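Local atomic coordinates of AlkZ (Streptomyces sahachiroi, PDB entry 5UUJ), a protein that belongs to the AlkZ-like family of DNA glycosylases, a family grouped with the helix-turn-helix folds. Residues Phe13-Arg16 with Met17-Phe21; Pro117-Val120 with Asp121-Thr124; Leu136-Asp139 with Glu140-Arg144; Glu254-Glu258 with Gly259-Phe263. All coordinates share one frame; numbering follows the deposited sequence.

Contact 1: residues Phe13-Arg16 with Met17-Phe21; sequences FAWR and MQRQF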
loop_
_atom_site.group_PDB
_atom_site.type_symbol
_atom_site.label_atom_id
_atom_site.label_comp_id
_atom_site.label_asym_id
_atom_site.label_seq_id
_atom_site.Cartn_x
_atom_site.Cartn_y
_atom_site.Cartn_z
ATOM N N PHE A 13 13.687 8.252 -10.438
ATOM C CA PHE A 13 13.849 7.898 -9.031
ATOM C C PHE A 13 13.822 9.137 -8.145
ATOM O O PHE A 13 13.159 9.154 -7.105
ATOM C CB PHE A 13 15.157 7.134 -8.806
ATOM C CG PHE A 13 15.232 5.821 -9.531
ATOM C CD1 PHE A 13 14.082 5.112 -9.847
ATOM C CD2 PHE A 13 16.457 5.296 -9.901
ATOM C CE1 PHE A 13 14.156 3.904 -10.512
ATOM C CE2 PHE A 13 16.537 4.085 -10.568
ATOM C CZ PHE A 13 15.384 3.391 -10.873
ATOM N N ALA A 14 14.547 10.171 -8.562
ATOM C CA ALA A 14 14.591 11.423 -7.816
ATOM C C ALA A 14 13.208 12.066 -7.754
ATOM O O ALA A 14 12.799 12.578 -6.712
ATOM C CB ALA A 14 15.588 12.379 -8.442
ATOM N N TRP A 15 12.491 12.036 -8.872
ATOM C CA TRP A 15 11.163 12.629 -8.936
ATOM C C TRP A 15 10.193 11.870 -8.033
ATOM O O TRP A 15 9.425 12.477 -7.287
ATOM C CB TRP A 15 10.646 12.644 -10.374
ATOM C CG TRP A 15 9.296 13.276 -10.492
ATOM C CD1 TRP A 15 9.020 14.610 -10.566
ATOM C CD2 TRP A 15 8.032 12.601 -10.538
ATOM N NE1 TRP A 15 7.665 14.807 -10.652
ATOM C CE2 TRP A 15 7.035 13.591 -10.637
ATOM C CE3 TRP A 15 7.649 11.259 -10.502
ATOM C CZ2 TRP A 15 5.679 13.280 -10.702
ATOM C CZ3 TRP A 15 6.298 10.953 -10.569
ATOM C CH2 TRP A 15 5.332 11.959 -10.669
ATOM N N ARG A 16 10.242 10.542 -8.100
ATOM C CA ARG A 16 9.407 9.704 -7.244
ATOM C C ARG A 16 9.672 9.991 -5.769
ATOM O O ARG A 16 8.739 10.118 -4.978
ATOM C CB ARG A 16 9.647 8.222 -7.536
ATOM C CG ARG A 16 9.036 7.735 -8.838
ATOM C CD ARG A 16 9.448 6.310 -9.148
ATOM N NE ARG A 16 8.836 5.820 -10.380
ATOM C CZ ARG A 16 9.136 4.662 -10.961
ATOM N NH1 ARG A 16 10.048 3.864 -10.427
ATOM N NH2 ARG A 16 8.527 4.306 -12.082
HETATM N N MSE A 17 10.945 10.100 -5.405
HETATM C CA MSE A 17 11.309 10.337 -4.014
HETATM C C MSE A 17 10.876 11.720 -3.542
HETATM O O MSE A 17 10.631 11.930 -2.355
HETATM C CB MSE A 17 12.812 10.163 -3.824
HETATM C CG MSE A 17 13.237 8.707 -3.808
HETATM SE SE MSE A 17 15.110 8.499 -3.335
HETATM C CE MSE A 17 14.973 6.861 -2.289
ATOM N N GLN A 18 10.783 12.661 -4.471
ATOM C CA GLN A 18 10.243 13.970 -4.156
ATOM C C GLN A 18 8.745 13.842 -3.888
ATOM O O GLN A 18 8.236 14.350 -2.889
ATOM C CB GLN A 18 10.525 14.957 -5.291
ATOM C CG GLN A 18 9.903 16.327 -5.102
ATOM C CD GLN A 18 8.595 16.489 -5.862
ATOM O OE1 GLN A 18 7.540 16.715 -5.266
ATOM N NE2 GLN A 18 8.661 16.384 -7.186
ATOM N N ARG A 19 8.045 13.135 -4.766
ATOM C CA ARG A 19 6.603 12.956 -4.620
ATOM C C ARG A 19 6.249 12.150 -3.370
ATOM O O ARG A 19 5.190 12.359 -2.783
ATOM C CB ARG A 19 6.022 12.271 -5.858
ATOM C CG ARG A 19 6.204 13.050 -7.153
ATOM C CD ARG A 19 5.395 14.328 -7.170
ATOM N NE ARG A 19 3.960 14.075 -7.080
ATOM C CZ ARG A 19 3.044 15.019 -6.893
ATOM N NH1 ARG A 19 3.405 16.290 -6.770
ATOM N NH2 ARG A 19 1.762 14.691 -6.825
ATOM N N GLN A 20 7.137 11.246 -2.961
ATOM C CA GLN A 20 6.866 10.349 -1.837
ATOM C C GLN A 20 7.399 10.880 -0.503
ATOM O O GLN A 20 7.481 10.134 0.476
ATOM C CB GLN A 20 7.469 8.969 -2.109
ATOM C CG GLN A 20 6.805 8.216 -3.249
ATOM C CD GLN A 20 7.452 6.869 -3.506
ATOM O OE1 GLN A 20 7.902 6.195 -2.578
ATOM N NE2 GLN A 20 7.514 6.474 -4.773
ATOM N N PHE A 21 7.755 12.162 -0.477
ATOM C CA PHE A 21 8.233 12.837 0.730
ATOM C C PHE A 21 9.518 12.229 1.293
ATOM O O PHE A 21 9.768 12.307 2.497
ATOM C CB PHE A 21 7.152 12.824 1.819
ATOM C CG PHE A 21 5.842 13.414 1.387
ATOM C CD1 PHE A 21 5.768 14.729 0.958
ATOM C CD2 PHE A 21 4.680 12.661 1.425
ATOM C CE1 PHE A 21 4.560 15.280 0.566
ATOM C CE2 PHE A 21 3.469 13.207 1.036
ATOM C CZ PHE A 21 3.409 14.517 0.605
#

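Contact 2: residues Pro117-Val120 with Asp121-Thr124; sequences PRQV and DELT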
loop_
_atom_site.group_PDB
_atom_site.type_symbol
_atom_site.label_atom_id
_atom_site.label_comp_id
_atom_site.label_asym_id
_atom_site.label_seq_id
_atom_site.Cartn_x
_atom_site.Cartn_y
_atom_site.Cartn_z
ATOM N N PRO A 117 -21.065 -17.210 -4.643
ATOM C CA PRO A 117 -21.275 -15.795 -4.973
ATOM C C PRO A 117 -22.602 -15.263 -4.433
ATOM O O PRO A 117 -22.664 -14.122 -3.970
ATOM C CB PRO A 117 -21.261 -15.782 -6.505
ATOM C CG PRO A 117 -20.468 -16.982 -6.886
ATOM C CD PRO A 117 -20.778 -18.015 -5.843
ATOM N N ARG A 118 -23.647 -16.081 -4.498
ATOM C CA ARG A 118 -24.941 -15.702 -3.942
ATOM C C ARG A 118 -24.789 -15.394 -2.459
ATOM O O ARG A 118 -25.317 -14.400 -1.958
ATOM C CB ARG A 118 -25.975 -16.812 -4.148
ATOM C CG ARG A 118 -27.360 -16.494 -3.592
ATOM C CD ARG A 118 -28.088 -15.473 -4.447
ATOM N NE ARG A 118 -29.180 -14.824 -3.721
ATOM C CZ ARG A 118 -29.088 -13.648 -3.100
ATOM N NH1 ARG A 118 -27.949 -12.963 -3.109
ATOM N NH2 ARG A 118 -30.143 -13.151 -2.468
ATOM N N GLN A 119 -24.052 -16.254 -1.766
ATOM C CA GLN A 119 -23.853 -16.113 -0.331
ATOM C C GLN A 119 -22.971 -14.917 0.025
ATOM O O GLN A 119 -23.128 -14.329 1.091
ATOM C CB GLN A 119 -23.252 -17.393 0.240
ATOM C CG GLN A 119 -24.263 -18.507 0.409
ATOM C CD GLN A 119 -23.614 -19.834 0.726
ATOM O OE1 GLN A 119 -22.501 -20.116 0.285
ATOM N NE2 GLN A 119 -24.308 -20.661 1.499
ATOM N N VAL A 120 -22.041 -14.562 -0.857
ATOM C CA VAL A 120 -21.214 -13.379 -0.634
ATOM C C VAL A 120 -22.106 -12.137 -0.639
ATOM O O VAL A 120 -21.945 -11.249 0.196
ATOM C CB VAL A 120 -20.096 -13.246 -1.696
ATOM C CG1 VAL A 120 -19.421 -11.879 -1.624
ATOM C CG2 VAL A 120 -19.059 -14.341 -1.511
ATOM N N ASP A 121 -23.057 -12.090 -1.568
ATOM C CA ASP A 121 -23.996 -10.974 -1.639
ATOM C C ASP A 121 -24.834 -10.891 -0.369
ATOM O O ASP A 121 -25.031 -9.808 0.182
ATOM C CB ASP A 121 -24.917 -11.107 -2.856
ATOM C CG ASP A 121 -24.194 -10.890 -4.171
ATOM O OD1 ASP A 121 -23.036 -10.415 -4.159
ATOM O OD2 ASP A 121 -24.796 -11.186 -5.226
ATOM N N GLU A 122 -25.330 -12.037 0.089
ATOM C CA GLU A 122 -26.134 -12.088 1.303
ATOM C C GLU A 122 -25.331 -11.588 2.497
ATOM O O GLU A 122 -25.833 -10.818 3.318
ATOM C CB GLU A 122 -26.631 -13.509 1.563
ATOM C CG GLU A 122 -27.636 -14.010 0.542
ATOM C CD GLU A 122 -27.939 -15.488 0.701
ATOM O OE1 GLU A 122 -27.391 -16.116 1.630
ATOM O OE2 GLU A 122 -28.724 -16.025 -0.105
ATOM N N LEU A 123 -24.077 -12.023 2.583
ATOM C CA LEU A 123 -23.193 -11.606 3.663
ATOM C C LEU A 123 -22.917 -10.113 3.613
ATOM O O LEU A 123 -22.851 -9.457 4.651
ATOM C CB LEU A 123 -21.876 -12.372 3.602
ATOM C CG LEU A 123 -21.960 -13.838 4.011
ATOM C CD1 LEU A 123 -20.715 -14.564 3.539
ATOM C CD2 LEU A 123 -22.132 -13.969 5.520
ATOM N N THR A 124 -22.743 -9.586 2.404
ATOM C CA THR A 124 -22.498 -8.163 2.216
ATOM C C THR A 124 -23.632 -7.356 2.842
ATOM O O THR A 124 -23.396 -6.429 3.618
ATOM C CB THR A 124 -22.368 -7.807 0.720
ATOM O OG1 THR A 124 -21.233 -8.482 0.163
ATOM C CG2 THR A 124 -22.200 -6.305 0.523
HETATM O O HOH W 1 -21.150 -12.083 -5.485
HETATM O O HOH W 2 -27.129 -19.393 2.169
#

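Contact 3: residues Leu136-Asp139 with Glu140-Arg144; sequences LTRD and ELVTR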
loop_
_atom_site.group_PDB
_atom_site.type_symbol
_atom_site.label_atom_id
_atom_site.label_comp_id
_atom_site.label_asym_id
_atom_site.label_seq_id
_atom_site.Cartn_x
_atom_site.Cartn_y
_atom_site.Cartn_z
ATOM N N LEU A 136 -17.667 -4.776 16.533
ATOM C CA LEU A 136 -17.627 -6.182 16.932
ATOM C C LEU A 136 -16.299 -6.838 16.587
ATOM O O LEU A 136 -15.684 -6.522 15.568
ATOM C CB LEU A 136 -18.755 -6.968 16.257
ATOM C CG LEU A 136 -20.197 -6.538 16.520
ATOM C CD1 LEU A 136 -21.142 -7.355 15.654
ATOM C CD2 LEU A 136 -20.553 -6.689 17.987
ATOM N N THR A 137 -15.869 -7.766 17.434
ATOM C CA THR A 137 -14.734 -8.620 17.110
ATOM C C THR A 137 -15.145 -9.579 15.997
ATOM O O THR A 137 -16.317 -9.634 15.622
ATOM C CB THR A 137 -14.251 -9.427 18.332
ATOM O OG1 THR A 137 -15.276 -10.341 18.740
ATOM C CG2 THR A 137 -13.913 -8.503 19.491
ATOM N N ARG A 138 -14.185 -10.328 15.465
ATOM C CA ARG A 138 -14.485 -11.332 14.451
ATOM C C ARG A 138 -15.485 -12.348 14.990
ATOM O O ARG A 138 -16.504 -12.624 14.360
ATOM C CB ARG A 138 -13.209 -12.040 13.999
ATOM C CG ARG A 138 -13.446 -13.236 13.082
ATOM C CD ARG A 138 -12.137 -13.919 12.716
ATOM N NE ARG A 138 -11.399 -14.343 13.907
ATOM C CZ ARG A 138 -11.506 -15.537 14.486
ATOM N NH1 ARG A 138 -12.319 -16.463 13.990
ATOM N NH2 ARG A 138 -10.790 -15.810 15.568
ATOM N N ASP A 139 -15.185 -12.896 16.163
ATOM C CA ASP A 139 -16.028 -13.920 16.768
ATOM C C ASP A 139 -17.427 -13.395 17.065
ATOM O O ASP A 139 -18.415 -14.101 16.868
ATOM C CB ASP A 139 -15.385 -14.446 18.051
ATOM C CG ASP A 139 -14.114 -15.234 17.787
ATOM O OD1 ASP A 139 -14.058 -15.953 16.765
ATOM O OD2 ASP A 139 -13.174 -15.136 18.605
ATOM N N GLU A 140 -17.511 -12.156 17.537
ATOM C CA GLU A 140 -18.801 -11.545 17.826
ATOM C C GLU A 140 -19.620 -11.369 16.549
ATOM O O GLU A 140 -20.827 -11.612 16.544
ATOM C CB GLU A 140 -18.612 -10.198 18.524
ATOM C CG GLU A 140 -18.210 -10.319 19.985
ATOM C CD GLU A 140 -17.984 -8.973 20.650
ATOM O OE1 GLU A 140 -17.793 -7.971 19.928
ATOM O OE2 GLU A 140 -18.002 -8.917 21.897
ATOM N N LEU A 141 -18.961 -10.954 15.469
ATOM C CA LEU A 141 -19.640 -10.751 14.193
ATOM C C LEU A 141 -20.098 -12.080 13.589
ATOM O O LEU A 141 -21.215 -12.189 13.078
ATOM C CB LEU A 141 -18.727 -10.013 13.211
ATOM C CG LEU A 141 -19.262 -9.835 11.785
ATOM C CD1 LEU A 141 -20.605 -9.114 11.776
ATOM C CD2 LEU A 141 -18.256 -9.091 10.924
ATOM N N VAL A 142 -19.233 -13.087 13.647
ATOM C CA VAL A 142 -19.556 -14.400 13.103
ATOM C C VAL A 142 -20.708 -15.016 13.891
ATOM O O VAL A 142 -21.563 -15.689 13.320
ATOM C CB VAL A 142 -18.330 -15.341 13.130
ATOM C CG1 VAL A 142 -18.733 -16.786 12.828
ATOM C CG2 VAL A 142 -17.287 -14.874 12.131
ATOM N N THR A 143 -20.726 -14.774 15.199
ATOM C CA THR A 143 -21.786 -15.289 16.059
ATOM C C THR A 143 -23.129 -14.668 15.684
ATOM O O THR A 143 -24.151 -15.352 15.672
ATOM C CB THR A 143 -21.484 -15.021 17.548
ATOM O OG1 THR A 143 -20.299 -15.731 17.927
ATOM C CG2 THR A 143 -22.639 -15.471 18.442
ATOM N N ARG A 144 -23.125 -13.373 15.377
ATOM C CA ARG A 144 -24.334 -12.693 14.926
ATOM C C ARG A 144 -24.830 -13.304 13.619
ATOM O O ARG A 144 -26.026 -13.551 13.448
ATOM C CB ARG A 144 -24.079 -11.195 14.733
ATOM C CG ARG A 144 -24.008 -10.390 16.024
ATOM C CD ARG A 144 -25.361 -10.304 16.717
ATOM N NE ARG A 144 -26.412 -9.828 15.820
ATOM C CZ ARG A 144 -26.685 -8.547 15.585
ATOM N NH1 ARG A 144 -25.985 -7.590 16.180
ATOM N NH2 ARG A 144 -27.663 -8.219 14.750
#

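Contact 4: residues Glu254-Glu258 with Gly259-Phe263; sequences EVDVE and GRKAF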
loop_
_atom_site.group_PDB
_atom_site.type_symbol
_atom_site.label_atom_id
_atom_site.label_comp_id
_atom_site.label_asym_id
_atom_site.label_seq_id
_atom_site.Cartn_x
_atom_site.Cartn_y
_atom_site.Cartn_z
ATOM N N GLU A 254 3.401 10.080 -22.815
ATOM C CA GLU A 254 4.239 8.901 -22.976
ATOM C C GLU A 254 5.706 9.273 -22.800
ATOM O O GLU A 254 6.197 10.215 -23.425
ATOM C CB GLU A 254 4.020 8.249 -24.342
ATOM C CG GLU A 254 4.811 6.959 -24.522
ATOM C CD GLU A 254 4.507 6.253 -25.828
ATOM O OE1 GLU A 254 4.925 6.759 -26.891
ATOM O OE2 GLU A 254 3.852 5.188 -25.792
ATOM N N VAL A 255 6.391 8.524 -21.942
ATOM C CA VAL A 255 7.799 8.760 -21.642
ATOM C C VAL A 255 8.646 7.553 -22.033
ATOM O O VAL A 255 8.330 6.418 -21.677
ATOM C CB VAL A 255 8.023 9.051 -20.137
ATOM C CG1 VAL A 255 9.441 9.554 -19.897
ATOM C CG2 VAL A 255 7.009 10.059 -19.623
ATOM N N ASP A 256 9.720 7.811 -22.769
ATOM C CA ASP A 256 10.714 6.793 -23.072
ATOM C C ASP A 256 11.783 6.815 -21.986
ATOM O O ASP A 256 12.696 7.639 -22.024
ATOM C CB ASP A 256 11.333 7.041 -24.452
ATOM C CG ASP A 256 12.250 5.917 -24.899
ATOM O OD1 ASP A 256 12.638 5.075 -24.062
ATOM O OD2 ASP A 256 12.591 5.882 -26.101
ATOM N N VAL A 257 11.662 5.914 -21.015
ATOM C CA VAL A 257 12.617 5.852 -19.915
ATOM C C VAL A 257 13.694 4.812 -20.206
ATOM O O VAL A 257 13.579 3.653 -19.805
ATOM C CB VAL A 257 11.927 5.520 -18.578
ATOM C CG1 VAL A 257 12.894 5.726 -17.429
ATOM C CG2 VAL A 257 10.694 6.391 -18.379
ATOM N N GLU A 258 14.740 5.243 -20.905
ATOM C CA GLU A 258 15.844 4.368 -21.289
ATOM C C GLU A 258 15.341 3.070 -21.917
ATOM O O GLU A 258 15.769 1.980 -21.542
ATOM C CB GLU A 258 16.732 4.068 -20.078
ATOM C CG GLU A 258 17.505 5.287 -19.578
ATOM C CD GLU A 258 18.442 4.971 -18.424
ATOM O OE1 GLU A 258 19.253 4.031 -18.550
ATOM O OE2 GLU A 258 18.366 5.666 -17.392
ATOM N N GLY A 259 14.417 3.203 -22.866
ATOM C CA GLY A 259 13.913 2.068 -23.622
ATOM C C GLY A 259 12.496 1.657 -23.265
ATOM O O GLY A 259 11.804 1.045 -24.080
ATOM N N ARG A 260 12.060 1.983 -22.052
ATOM C CA ARG A 260 10.733 1.589 -21.593
ATOM C C ARG A 260 9.705 2.689 -21.839
ATOM O O ARG A 260 9.782 3.769 -21.251
ATOM C CB ARG A 260 10.760 1.232 -20.103
ATOM C CG ARG A 260 9.434 0.680 -19.581
ATOM C CD ARG A 260 9.412 0.577 -18.060
ATOM N NE ARG A 260 10.346 -0.428 -17.559
ATOM C CZ ARG A 260 10.492 -0.739 -16.274
ATOM N NH1 ARG A 260 9.766 -0.126 -15.349
ATOM N NH2 ARG A 260 11.368 -1.666 -15.913
ATOM N N LYS A 261 8.739 2.402 -22.705
ATOM C CA LYS A 261 7.624 3.311 -22.925
ATOM C C LYS A 261 6.665 3.209 -21.749
ATOM O O LYS A 261 6.170 2.128 -21.434
ATOM C CB LYS A 261 6.906 2.990 -24.235
ATOM C CG LYS A 261 7.800 3.047 -25.465
ATOM C CD LYS A 261 8.378 4.444 -25.683
ATOM C CE LYS A 261 9.183 4.526 -26.976
ATOM N NZ LYS A 261 8.352 4.221 -28.176
ATOM N N ALA A 262 6.421 4.341 -21.097
ATOM C CA ALA A 262 5.564 4.389 -19.920
ATOM C C ALA A 262 4.751 5.677 -19.907
ATOM O O ALA A 262 5.047 6.610 -20.650
ATOM C CB ALA A 262 6.398 4.276 -18.657
ATOM N N PHE A 263 3.730 5.717 -19.057
ATOM C CA PHE A 263 2.858 6.882 -18.948
ATOM C C PHE A 263 3.166 7.705 -17.702
ATOM O O PHE A 263 3.308 7.162 -16.607
ATOM C CB PHE A 263 1.386 6.456 -18.917
ATOM C CG PHE A 263 0.910 5.801 -20.184
ATOM C CD1 PHE A 263 0.798 6.529 -21.359
ATOM C CD2 PHE A 263 0.556 4.463 -20.194
ATOM C CE1 PHE A 263 0.353 5.931 -22.522
ATOM C CE2 PHE A 263 0.108 3.858 -21.356
ATOM C CZ PHE A 263 0.007 4.592 -22.520
#

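Contact 1: residues Phe13-Arg16 with Met17-Phe21
W15 and R19 form a CH-pi contact one turn apart at the C-terminal end of helix 9-19. R19 CG sits over one face of the indole, 3.6 Å from the centroid of the W15 six-membered ring. It is only 11° off the ring normal. The W15 ring turns toward the coming turn because its CG is anti to the backbone N (chi1 -179°). The R19 chain bends twice, and its guanidinium stays nearly parallel to the indole, with the planes 12° apart. Both polar ends are held from outside: W15 NE1 bonds E271 and R19 NE bonds the carbonyl of G217. Q18 NE2 lies 3.8 Å from W15 CD1, with the amide almost perpendicular to the ring. The helix then ends in a Schellman motif with F21, at positive phi, as its C-prime residue. F21 N bonds Q18 O at 3.3 Å, and the N of the next residue reaches M17 O. One residue before the Schellman pair, Q20 N bonds R16 O at 2.8 Å. Q20 CG also packs 3.2 Å from R16 O. The Q20 amide nitrogen continues to A218 O, while R16 NE and NH2 bond the carbonyls of G220 and P221.

Contact 2: residues Pro117-Val120 with Asp121-Thr124
V120 O and T124 mark the tight side of the first two turns of helix 117-130. T124 N and T124 OG1 both donate to V120 O, each at 2.9 Å. They come from opposite faces of the carbonyl plane, and OG1 stands 38° out of it. Thus one carbonyl takes both the helical bond and a side-chain bond. T124 OG1 has a second partner, R172. R172 also makes a salt bridge to D121 OD1. V120 and L123 are buried here against helix 162-172, where V120 meets P168 and L123 meets V165. L123 CG also packs 3.2 Å from Q119 O. The other side is looser and polar. R118 folds over E122 through a bend at chi2 (74°), and E122 OE2 lies over one face of the guanidinium. The R118 NE to E122 OE2 distance is 3.8 Å, a long salt bridge in which no N-H points at the oxygen. D121 CB sits at the guanidinium edge, 3.6 Å from R118 NH1. A water joins Q119 NE2 to E122 OE1, but its bond to the carboxylate is weak. Q119 OE1 accepts from T116 N, just before the helix. A second water donates to P117 O and, at 2.8 Å, to D121 OD1.

Contact 3: residues Leu136-Asp139 with Glu140-Arg144
The flat carboxylate of E140 receives the backbone N-H of T137 on the anti side of OE1, 35° out of the carboxylate plane. The bond from T137 N to E140 OE1 is 3.2 Å long. E140 N returns a bond of 3.1 Å to T137 OG1. This exchange is a capping box, with T137 as the N-cap of helix 138-146. T137 OG1 lies between its own backbone N and carbonyl carbon (chi1 65°), which turns it to the first turn of the helix. The other flat group is the R138 guanidinium. D139 OD1 stands over one of its faces, so that pair is bound by charge alone. E140 OE1 also makes a salt bridge to R181, so its charge has a partner beyond the cap. L136, just before the cap, lies across the E140 chain, with CD2 3.6 Å from E140 OE1. Its other methyl, CD1, lies 4.3 Å from L141 CD1 and also meets R144 CG. I130 of helix 117-130 touches L136, L141 and R144. Further along, D139 O takes two bonds from T143, from opposite faces of its plane: T143 N at 2.9 Å and T143 OG1 at 2.7 Å.

Contact 4: residues Glu254-Glu258 with Gly259-Phe263
A262 O accepts the shortest bond of this contact, from V255 N at 2.7 Å. The bond is almost straight at the hydrogen (175°). E254 CA adds a CA-H...O contact to the same A262 O at 3.4 Å. A262 N returns a bond to V255 O, so V255 and A262 form a hydrogen-bonded antiparallel pair. V257 and R260 form the next such pair. Here R260 N stands well above the carbonyl plane of V257 O, at 3.2 Å. These bonds build a beta hairpin of strands 252-257 and 260-265, closed by a type I' turn from V257 to R260. E258 and G259 hold the two corner positions, both at positive phi. D256 braces the turn: its OD1 accepts from G259 N at 2.8 Å. With D256 CG anti to the backbone N (chi1 -173°), the carboxylate reaches forward over the turn. K261 crosses on the same face, and its CE lies 3.8 Å from D256 OD2. The face with V255, V257, R260 and A262 turns inward. V257 packs there on W9 and V12 of helix 9-19, while the R260 guanidinium makes a salt bridge with D298.

In the fold
All four contacts are local and follow in series; none nests in or crosses another. Contact 1 lies near the N terminus and ends helix 9-19. Contact 2 opens helix 117-130, and contact 3 starts helix 138-146 soon after. Their centres are about 17 Å apart; I130, the last residue of helix 117-130, touches contact 3, and helix 162-172 packs on both. Contact 4 closes a tight hairpin turn much later. It returns the chain to the N terminus: strand 252-257 pairs parallel with strand 6-7, and V257 rests on helix 9-19. Contacts 1 and 4 are about 17 Å apart between centres. Contacts 2 and 3 lie across the chain's centre from contact 1.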